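Side-chain contacts in L-ornithine N(5)-monooxygenase (PDB 3S5W), which hydroxylates the side-chain nitrogen of L-ornithine with FAD, NADPH and oxygen, the first step towards the hydroxamate siderophore pyoverdin: residues L49-Q54 against L94-S99; L62-Q67 against L177-R182; S238-F243 against T310-R315. One frame throughout, in Å; residues are numbered along the deposited sequence.

Contact 1. Residues L49-Q54 against L94-S99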
# COMPACT_ATOMS: atom_id res chain seq x y z
N LEU A 49 -7.17 -9.14 -18.07
CA LEU A 49 -7.71 -10.48 -18.40
C LEU A 49 -8.95 -10.38 -19.25
O LEU A 49 -9.06 -11.09 -20.26
CB LEU A 49 -8.00 -11.32 -17.14
CG LEU A 49 -6.79 -11.77 -16.32
CD1 LEU A 49 -7.22 -12.32 -14.96
CD2 LEU A 49 -5.92 -12.75 -17.09
N GLN A 50 -9.87 -9.49 -18.87
CA GLN A 50 -11.09 -9.23 -19.65
C GLN A 50 -10.82 -8.73 -21.08
O GLN A 50 -11.55 -9.12 -22.02
CB GLN A 50 -12.05 -8.28 -18.90
CG GLN A 50 -13.25 -7.84 -19.73
CD GLN A 50 -14.22 -6.97 -18.96
OE1 GLN A 50 -15.25 -7.44 -18.48
NE2 GLN A 50 -13.90 -5.68 -18.83
N GLU A 51 -9.78 -7.89 -21.26
CA GLU A 51 -9.37 -7.43 -22.61
C GLU A 51 -8.86 -8.55 -23.51
O GLU A 51 -9.06 -8.50 -24.72
CB GLU A 51 -8.28 -6.34 -22.56
CG GLU A 51 -8.73 -5.07 -21.81
CD GLU A 51 -7.70 -3.90 -21.82
OE1 GLU A 51 -6.54 -4.10 -22.27
OE2 GLU A 51 -8.09 -2.79 -21.38
N ARG A 52 -8.20 -9.54 -22.91
CA ARG A 52 -7.64 -10.66 -23.64
C ARG A 52 -8.67 -11.76 -23.97
O ARG A 52 -8.43 -12.56 -24.88
CB ARG A 52 -6.49 -11.27 -22.85
CG ARG A 52 -5.25 -10.41 -22.75
CD ARG A 52 -4.15 -11.12 -22.00
NE ARG A 52 -2.89 -10.35 -21.96
CZ ARG A 52 -1.97 -10.32 -22.92
NH1 ARG A 52 -2.13 -11.02 -24.03
NH2 ARG A 52 -0.86 -9.60 -22.76
N ALA A 53 -9.79 -11.76 -23.26
CA ALA A 53 -10.79 -12.83 -23.30
C ALA A 53 -11.37 -13.09 -24.69
O ALA A 53 -11.45 -14.25 -25.10
CB ALA A 53 -11.91 -12.58 -22.27
N GLN A 54 -11.76 -12.05 -25.42
CA GLN A 54 -12.32 -12.26 -26.77
C GLN A 54 -11.34 -12.99 -27.70
O GLN A 54 -11.69 -14.02 -28.28
CB GLN A 54 -12.84 -10.97 -27.40
CG GLN A 54 -14.20 -11.20 -28.11
CD GLN A 54 -14.39 -10.33 -29.35
OE1 GLN A 54 -13.53 -9.52 -29.71
NE2 GLN A 54 -15.54 -10.51 -30.01
N LEU A 94 -2.18 3.90 -19.08
CA LEU A 94 -0.84 3.70 -19.65
C LEU A 94 -0.80 2.57 -20.70
O LEU A 94 0.10 2.54 -21.53
CB LEU A 94 0.20 3.44 -18.57
CG LEU A 94 0.51 4.60 -17.62
CD1 LEU A 94 1.78 4.33 -16.82
CD2 LEU A 94 0.67 5.88 -18.43
N ARG A 95 -1.75 1.65 -20.60
CA ARG A 95 -1.90 0.56 -21.57
C ARG A 95 -2.93 0.90 -22.64
O ARG A 95 -2.68 0.73 -23.81
CB ARG A 95 -2.34 -0.74 -20.89
CG ARG A 95 -2.35 -1.96 -21.85
CD ARG A 95 -2.92 -3.22 -21.17
NE ARG A 95 -4.31 -3.06 -20.79
CZ ARG A 95 -4.74 -2.95 -19.54
NH1 ARG A 95 -3.86 -2.99 -18.54
NH2 ARG A 95 -6.03 -2.79 -19.27
N ASN A 96 -4.10 1.37 -22.19
CA ASN A 96 -5.29 1.49 -23.03
C ASN A 96 -6.19 2.66 -22.60
O ASN A 96 -7.12 2.47 -21.84
CB ASN A 96 -6.08 0.16 -23.01
CG ASN A 96 -7.37 0.22 -23.82
OD1 ASN A 96 -8.30 -0.54 -23.57
ND2 ASN A 96 -7.42 1.13 -24.78
N PRO A 97 -5.91 3.89 -23.12
CA PRO A 97 -6.73 5.04 -22.78
C PRO A 97 -8.18 4.93 -23.21
O PRO A 97 -9.00 5.68 -22.71
CB PRO A 97 -6.08 6.19 -23.57
CG PRO A 97 -4.67 5.80 -23.66
CD PRO A 97 -4.72 4.28 -23.89
N THR A 98 -8.47 4.01 -24.14
CA THR A 98 -9.85 3.82 -24.61
C THR A 98 -10.66 2.87 -23.69
O THR A 98 -11.86 2.65 -23.90
CB THR A 98 -9.94 3.30 -26.08
OG1 THR A 98 -9.58 1.92 -26.13
CG2 THR A 98 -9.05 4.08 -27.02
N SER A 99 -10.02 2.31 -22.66
CA SER A 99 -10.74 1.46 -21.71
C SER A 99 -11.90 2.19 -21.05
O SER A 99 -11.77 3.39 -20.72
CB SER A 99 -9.78 0.92 -20.63
OG SER A 99 -10.51 0.22 -19.65
O HOH W 1 -10.59 -2.32 -20.64
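Glu-51, on helix 40-56, is gripped side-on by Arg-95 from the loop ahead of helix 103-109, one nitrogen to each carboxylate oxygen. Arg-95 NE donates to Glu-51 OE1 at 2.9 Å with a bent N-H...O angle of 141°, and Arg-95 NH2 reaches Glu-51 OE2, also at 2.9 Å, almost straight at 174°. The pair is not coplanar: the carboxylate and guanidinium planes stand 74° apart, and both donors meet their oxygens from above the carboxylate plane.

Glu-51 runs outward from the helix with an extended chain, its CG anti to the carbonyl carbon, whereas Arg-95 bends at chi3, which turns the NE and NH2 edge of its guanidinium to the acid. The third nitrogen, NH1, donates to the carbonyl of Pro-433, so a second element fixes the guanidinium's rotation.

Glu-51 OE2 also accepts from a water at 2.6 Å, and the same water lies 2.7 Å from Ser-99 OG, a hydroxyl bonded in addition to the amide of Tyr-101. Ser-99 closes a type I beta turn that starts at Asn-96. A bidentate salt bridge with a water bridge beside it thus joins this loop to helix 40-56, which follows strand 30-36 of the FAD-binding sheet.

Contact 2. Residues L62-Q67 against L177-R182. With FAD (flavin-adenine dinucleotide), chain C; PO4 (phosphate ion), chain D.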
# COMPACT_ATOMS: atom_id res chain seq x y z
N LEU A 62 -11.13 -16.08 -9.96
CA LEU A 62 -11.64 -15.50 -8.71
C LEU A 62 -10.59 -14.63 -8.01
O LEU A 62 -9.42 -15.00 -7.94
CB LEU A 62 -12.08 -16.57 -7.70
CG LEU A 62 -13.31 -17.45 -7.97
CD1 LEU A 62 -13.46 -18.41 -6.78
CD2 LEU A 62 -14.55 -16.61 -8.12
N PHE A 63 -11.04 -13.51 -7.45
CA PHE A 63 -10.17 -12.71 -6.59
C PHE A 63 -10.80 -12.61 -5.24
O PHE A 63 -11.92 -12.14 -5.14
CB PHE A 63 -9.95 -11.32 -7.19
CG PHE A 63 -9.29 -11.34 -8.52
CD1 PHE A 63 -7.88 -11.43 -8.62
CD2 PHE A 63 -10.05 -11.32 -9.69
CE1 PHE A 63 -7.28 -11.48 -9.86
CE2 PHE A 63 -9.44 -11.34 -10.92
CZ PHE A 63 -8.06 -11.43 -11.02
N LEU A 64 -10.09 -13.04 -4.20
CA LEU A 64 -10.61 -13.05 -2.84
C LEU A 64 -10.06 -11.89 -2.03
O LEU A 64 -8.85 -11.65 -2.04
CB LEU A 64 -10.24 -14.37 -2.13
CG LEU A 64 -10.47 -15.72 -2.83
CD1 LEU A 64 -10.25 -16.88 -1.84
CD2 LEU A 64 -11.81 -15.84 -3.52
N ASP A 65 -10.94 -11.15 -1.36
CA ASP A 65 -10.47 -10.07 -0.52
C ASP A 65 -11.09 -10.17 0.85
O ASP A 65 -12.30 -10.33 0.98
CB ASP A 65 -10.77 -8.68 -1.14
CG ASP A 65 -9.88 -7.58 -0.54
OD1 ASP A 65 -10.11 -7.17 0.62
OD2 ASP A 65 -8.94 -7.13 -1.24
N LYS A 66 -10.25 -10.03 1.85
CA LYS A 66 -10.67 -10.12 3.24
C LYS A 66 -11.63 -9.02 3.68
O LYS A 66 -12.35 -9.20 4.65
CB LYS A 66 -9.49 -10.26 4.19
CG LYS A 66 -8.60 -9.04 4.33
CD LYS A 66 -7.43 -9.32 5.28
CE LYS A 66 -6.61 -8.05 5.51
NZ LYS A 66 -5.51 -8.30 6.49
N GLN A 67 -11.63 -7.87 2.98
CA GLN A 67 -12.55 -6.78 3.39
C GLN A 67 -13.98 -7.16 3.01
O GLN A 67 -14.22 -7.62 1.89
CB GLN A 67 -12.20 -5.46 2.71
CG GLN A 67 -10.78 -4.95 3.02
CD GLN A 67 -10.58 -3.56 2.43
OE1 GLN A 67 -11.33 -2.63 2.74
NE2 GLN A 67 -9.61 -3.42 1.55
N LEU A 177 -13.31 -22.29 3.56
CA LEU A 177 -13.55 -22.63 2.17
C LEU A 177 -12.28 -23.17 1.54
O LEU A 177 -11.18 -22.68 1.83
CB LEU A 177 -14.07 -21.40 1.40
CG LEU A 177 -15.54 -20.97 1.57
CD1 LEU A 177 -15.73 -19.99 2.72
CD2 LEU A 177 -16.01 -20.29 0.30
N VAL A 178 -12.41 -24.20 0.72
CA VAL A 178 -11.25 -24.78 0.04
C VAL A 178 -11.58 -24.78 -1.45
O VAL A 178 -12.64 -25.26 -1.85
CB VAL A 178 -10.89 -26.23 0.58
CG1 VAL A 178 -9.74 -26.86 -0.20
CG2 VAL A 178 -10.56 -26.16 2.07
N ARG A 179 -10.71 -24.18 -2.25
CA ARG A 179 -10.88 -24.12 -3.70
C ARG A 179 -9.62 -24.59 -4.39
O ARG A 179 -8.53 -24.54 -3.83
CB ARG A 179 -11.21 -22.68 -4.17
CG ARG A 179 -12.54 -22.13 -3.75
CD ARG A 179 -12.68 -20.75 -4.37
NE ARG A 179 -13.89 -20.05 -3.97
CZ ARG A 179 -14.02 -19.29 -2.89
NH1 ARG A 179 -13.02 -19.16 -2.02
NH2 ARG A 179 -15.18 -18.68 -2.66
N THR A 180 -9.78 -25.01 -5.63
CA THR A 180 -8.69 -25.56 -6.38
C THR A 180 -8.41 -24.69 -7.61
O THR A 180 -9.33 -24.21 -8.26
CB THR A 180 -9.05 -27.03 -6.77
OG1 THR A 180 -9.13 -27.79 -5.56
CG2 THR A 180 -7.98 -27.63 -7.63
N THR A 181 -7.12 -24.50 -7.93
CA THR A 181 -6.71 -23.61 -9.03
C THR A 181 -5.43 -24.05 -9.75
O THR A 181 -4.52 -24.58 -9.12
CB THR A 181 -6.55 -22.12 -8.52
OG1 THR A 181 -6.33 -21.25 -9.64
CG2 THR A 181 -5.37 -21.98 -7.55
N ARG A 182 -5.37 -23.81 -11.06
CA ARG A 182 -4.15 -24.03 -11.87
C ARG A 182 -3.04 -22.96 -11.66
O ARG A 182 -1.85 -23.20 -11.93
CB ARG A 182 -4.50 -24.09 -13.38
CG ARG A 182 -5.63 -25.09 -13.75
CD ARG A 182 -5.94 -25.10 -15.24
NE ARG A 182 -6.79 -26.24 -15.60
CZ ARG A 182 -8.13 -26.23 -15.67
NH1 ARG A 182 -8.82 -25.12 -15.39
NH2 ARG A 182 -8.79 -27.33 -16.02
PA FAD C . -3.49 -3.14 -1.65
O1A FAD C . -2.84 -3.01 -0.33
O2A FAD C . -4.19 -1.87 -2.17
O5B FAD C . -4.61 -4.32 -1.60
C5B FAD C . -4.29 -5.54 -0.96
C4B FAD C . -5.64 -6.21 -0.72
O4B FAD C . -5.39 -7.49 -0.21
C3B FAD C . -6.43 -5.46 0.35
O3B FAD C . -7.68 -5.05 -0.17
C2B FAD C . -6.58 -6.47 1.49
O2B FAD C . -7.89 -6.47 2.05
C1B FAD C . -6.36 -7.77 0.79
N9A FAD C . -5.75 -8.83 1.59
C8A FAD C . -4.59 -8.78 2.35
N7A FAD C . -4.37 -10.03 2.85
C5A FAD C . -5.36 -10.85 2.40
C6A FAD C . -5.62 -12.21 2.59
N6A FAD C . -4.70 -13.01 3.15
N1A FAD C . -6.74 -12.76 1.98
C2A FAD C . -7.59 -12.02 1.18
N3A FAD C . -7.33 -10.67 0.98
C4A FAD C . -6.23 -10.11 1.58
N1 FAD C . 0.30 4.61 -4.37
C2 FAD C . 0.25 5.58 -5.36
O2 FAD C . 0.69 5.34 -6.48
N3 FAD C . -0.28 6.82 -5.11
C4 FAD C . -0.80 7.14 -3.87
O4 FAD C . -1.31 8.25 -3.70
C4X FAD C . -0.74 6.17 -2.86
N5 FAD C . -1.23 6.46 -1.59
C5X FAD C . -1.16 5.51 -0.59
C6 FAD C . -1.66 5.82 0.69
C7 FAD C . -1.60 4.89 1.71
C7M FAD C . -2.15 5.29 3.06
C8 FAD C . -1.02 3.65 1.48
C8M FAD C . -0.92 2.59 2.54
C9 FAD C . -0.52 3.33 0.22
C9A FAD C . -0.60 4.25 -0.84
N10 FAD C . -0.10 3.94 -2.11
C10 FAD C . -0.16 4.91 -3.11
C1' FAD C . 0.56 2.64 -2.43
C2' FAD C . -0.40 1.44 -2.52
O2' FAD C . 0.42 0.32 -2.18
C3' FAD C . -0.91 1.30 -3.95
O3' FAD C . -1.59 2.49 -4.39
C4' FAD C . -1.92 0.13 -4.09
O4' FAD C . -2.90 0.23 -3.06
C5' FAD C . -1.27 -1.27 -4.14
O5' FAD C . -2.26 -2.17 -4.63
P FAD C . -2.31 -3.73 -4.23
O1P FAD C . -3.59 -4.25 -4.82
O2P FAD C . -1.01 -4.34 -4.70
O3P FAD C . -2.37 -3.71 -2.63
P PO4 D . -17.53 -19.97 -5.34
O1 PO4 D . -17.56 -19.57 -6.80
O2 PO4 D . -16.28 -20.80 -5.14
O3 PO4 D . -18.78 -20.77 -5.03
O4 PO4 D . -17.52 -18.78 -4.41
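Leu-62 and Leu-64, two apart on strand 61-65, lie against the side chain of Arg-179 on strand 176-181. Both strands belong to the mixed sheet of the Rossmann-type FAD-binding fold, where strand 30-36 pairs in parallel with each of them; the nearest CA atoms, of Leu-62 and Thr-181, are accordingly 9.5 Å apart.

Van der Waals contacts join the leucine methyls to the arginine. Leu-62 crosses Arg-179 at about a right angle, its CD1 3.3 Å from Arg-179 NE. Leu-64 places CD2 over one guanidinium face, 3.8 Å above the plane and offset toward the rim.

In polar contacts, Arg-179, extended from CG to NE, donates from NE to O2 of a phosphate ion at 2.8 Å and from NH2 to its O4; Arg-145 binds this ion too, which probably came from the crystallisation liquor. Arg-179 NH1 pairs with Glu-148.

Hydrogen bonds to FAD gather just beyond Leu-64. Asp-65 accepts from both ribose hydroxyls of the adenosine half, O2B on OD1 and O3B on OD2, the usual task of an acid there in dinucleotide-binding folds. Phe-38 N and an Asx turn help hold this carboxylate: Gln-67 N donates to the anti lone pair of Asp-65 OD1 at 2.9 Å.

Contact 3. Residues S238-F243 against T310-R315. With NAP (NADP nicotinamide-adenine-dinucleotide phosphate), chain F.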
# COMPACT_ATOMS: atom_id res chain seq x y z
N SER A 238 2.55 9.93 5.73
CA SER A 238 1.49 9.50 6.65
C SER A 238 1.54 10.27 7.95
O SER A 238 0.50 10.71 8.43
CB SER A 238 1.49 8.00 6.92
OG SER A 238 1.21 7.31 5.75
N ALA A 239 2.76 10.45 8.50
CA ALA A 239 2.93 11.27 9.73
C ALA A 239 2.42 12.71 9.50
O ALA A 239 1.71 13.26 10.33
CB ALA A 239 4.37 11.31 10.15
N ALA A 240 2.80 13.30 8.37
CA ALA A 240 2.38 14.66 8.00
C ALA A 240 0.85 14.75 7.86
O ALA A 240 0.25 15.73 8.31
CB ALA A 240 3.03 15.09 6.70
N GLU A 241 0.24 13.75 7.24
CA GLU A 241 -1.24 13.78 7.09
C GLU A 241 -1.93 13.62 8.44
O GLU A 241 -2.89 14.32 8.72
CB GLU A 241 -1.70 12.70 6.10
CG GLU A 241 -1.33 13.12 4.66
CD GLU A 241 -1.84 12.17 3.57
OE1 GLU A 241 -2.40 11.08 3.90
OE2 GLU A 241 -1.69 12.54 2.37
N ALA A 242 -1.44 12.69 9.26
CA ALA A 242 -1.95 12.54 10.63
C ALA A 242 -1.83 13.83 11.42
O ALA A 242 -2.79 14.29 12.08
CB ALA A 242 -1.19 11.41 11.36
N PHE A 243 -0.66 14.46 11.36
CA PHE A 243 -0.50 15.72 12.06
C PHE A 243 -1.50 16.79 11.62
O PHE A 243 -2.06 17.50 12.45
CB PHE A 243 0.91 16.29 11.87
CG PHE A 243 1.11 17.60 12.58
CD1 PHE A 243 1.35 17.63 13.96
CD2 PHE A 243 1.07 18.81 11.87
CE1 PHE A 243 1.53 18.86 14.63
CE2 PHE A 243 1.25 20.04 12.51
CZ PHE A 243 1.49 20.06 13.92
N THR A 310 5.64 18.69 -1.00
CA THR A 310 6.13 20.04 -0.68
C THR A 310 5.07 20.96 -0.04
O THR A 310 5.37 21.63 0.93
CB THR A 310 6.77 20.72 -1.92
OG1 THR A 310 7.94 19.98 -2.27
CG2 THR A 310 7.25 22.14 -1.59
N ASP A 311 3.85 20.97 -0.59
CA ASP A 311 2.82 21.89 -0.08
C ASP A 311 2.41 21.56 1.33
O ASP A 311 2.11 22.44 2.12
CB ASP A 311 1.60 21.96 -1.01
CG ASP A 311 1.95 22.60 -2.37
OD1 ASP A 311 2.91 23.41 -2.47
OD2 ASP A 311 1.25 22.29 -3.36
N LEU A 312 2.42 20.26 1.64
CA LEU A 312 2.09 19.82 2.98
C LEU A 312 3.22 20.17 3.97
O LEU A 312 2.97 20.57 5.11
CB LEU A 312 1.76 18.29 2.94
CG LEU A 312 1.31 17.59 4.23
CD1 LEU A 312 0.22 18.36 4.93
CD2 LEU A 312 0.86 16.15 3.96
N ILE A 313 4.48 20.07 3.54
CA ILE A 313 5.59 20.59 4.39
C ILE A 313 5.37 22.09 4.72
O ILE A 313 5.49 22.53 5.87
CB ILE A 313 6.97 20.41 3.73
CG1 ILE A 313 7.23 18.91 3.49
CG2 ILE A 313 8.04 21.07 4.58
CD1 ILE A 313 8.64 18.56 2.93
N GLU A 314 5.04 22.87 3.70
CA GLU A 314 4.83 24.33 3.89
C GLU A 314 3.69 24.57 4.88
O GLU A 314 3.77 25.45 5.76
CB GLU A 314 4.53 25.00 2.54
CG GLU A 314 5.81 25.26 1.71
CD GLU A 314 5.52 25.59 0.22
OE1 GLU A 314 6.46 25.47 -0.60
OE2 GLU A 314 4.36 25.96 -0.14
N ARG A 315 2.63 23.77 4.74
CA ARG A 315 1.47 23.89 5.66
C ARG A 315 1.88 23.59 7.10
O ARG A 315 1.52 24.33 8.01
CB ARG A 315 0.34 22.94 5.30
CG ARG A 315 -0.58 23.48 4.22
CD ARG A 315 -1.75 22.50 3.97
NE ARG A 315 -2.74 22.42 5.05
CZ ARG A 315 -3.85 21.68 4.97
NH1 ARG A 315 -4.09 20.97 3.88
NH2 ARG A 315 -4.73 21.64 5.97
PA NAP F . 7.54 5.82 4.80
O1A NAP F . 7.83 6.78 3.72
O2A NAP F . 8.25 4.56 4.70
O5B NAP F . 7.72 6.61 6.16
C5B NAP F . 8.03 5.86 7.28
C4B NAP F . 8.36 6.90 8.33
O4B NAP F . 8.43 6.15 9.51
C3B NAP F . 9.73 7.54 8.08
O3B NAP F . 9.65 8.85 8.63
C2B NAP F . 10.62 6.64 8.94
O2B NAP F . 11.71 7.34 9.46
C1B NAP F . 9.69 6.29 10.13
N9A NAP F . 10.14 5.05 10.77
C8A NAP F . 10.19 3.79 10.20
N7A NAP F . 10.68 2.91 11.11
C5A NAP F . 10.97 3.60 12.23
C6A NAP F . 11.51 3.21 13.46
N6A NAP F . 11.87 1.95 13.66
N1A NAP F . 11.69 4.16 14.42
C2A NAP F . 11.34 5.47 14.24
N3A NAP F . 10.80 5.86 13.02
C4A NAP F . 10.64 4.94 12.04
O3 NAP F . 5.95 5.57 4.93
PN NAP F . 4.62 6.51 4.72
O1N NAP F . 3.47 5.66 5.18
O2N NAP F . 4.77 7.87 5.33
O5D NAP F . 4.68 6.55 3.11
C5D NAP F . 4.52 7.62 2.22
C4D NAP F . 3.86 6.90 1.05
O4D NAP F . 2.96 7.65 0.28
C3D NAP F . 4.76 6.29 -0.01
O3D NAP F . 5.62 5.32 0.52
C2D NAP F . 3.68 5.79 -0.98
O2D NAP F . 3.23 4.45 -0.80
C1D NAP F . 2.51 6.74 -0.72
P2B NAP F . 13.22 7.21 8.87
O1X NAP F . 14.04 7.76 10.03
O2X NAP F . 13.18 8.09 7.63
O3X NAP F . 13.49 5.77 8.51
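The helix that follows the glycine-rich turn of the NADP-binding Rossmann-type unit, 237-249, meets helix 310-326 here, and between residues 238-243 and 310-315 the contact is carried by Leu-312. This leucine sends CD2 to the surface of the first helix, where it lies 3.7 Å from Ala-240 CB and 3.8 Å from Glu-241 CG. The branch therefore rests between two consecutive residues, touching a methyl and the methylene part of an acid. With CG anti to the backbone N (chi1 -177°), the leucine chain reaches from its helix toward helix 237-249, and its CG too comes within 3.9 Å of Ala-240 CB. The CA atoms of Ala-240 and Leu-312 are 7.2 Å apart, the shortest such spacing between the segments, consistent with the small side chain of Ala-240.

Glu-241 crosses Leu-312 at about a right angle. Its CG is anti to the carbonyl carbon (chi1 -73°) and the chain runs on extended, which carries the carboxylate past the leucine. All three touching residues are buried, and the acid has polar partners for both oxygens: OE1 forms a salt bridge with Arg-126, and OE2 accepts from Gln-237. Such pairing would favour the charged form of the buried group. Ala-240 and Phe-243 also touch Ile-316 one turn further along helix 310-326, extending the apolar seam.

At its other face, the helix start binds cofactor. Ser-238 N donates to NADP O2N at 3.1 Å with an angle of 169°, and in the conformer described Ser-238 OG reaches O1N of the same nicotinamide-side phosphate, while the serine CB points away from helix 310-326. Pyrophosphate bound at the amino end of the helix after a GxGxxA-like turn is the hallmark of a Rossmann-type dinucleotide site.

In the fold
Contacts 1 and 2 belong to the FAD side of the enzyme and contact 3 to the NADP side, with contacts 2 and 3 on opposite sides of the chain's centre, their centres 38 Å apart. Helix 40-56 and strand 61-65 are consecutive, and they bring contacts 1 and 2 together: Leu-49 CD1 packs 4.1 Å from Phe-63 CZ, although the contact centres are 24 Å apart. Contact 3 touches neither. Relative to the active site, contact 2 binds FAD directly and contact 3 NADP, with the side chain of Glu-241 about 9 Å from hydroxyornithine; in contact 1, the Arg-95 side chain is about 11 Å from that of substrate-binding Lys-89.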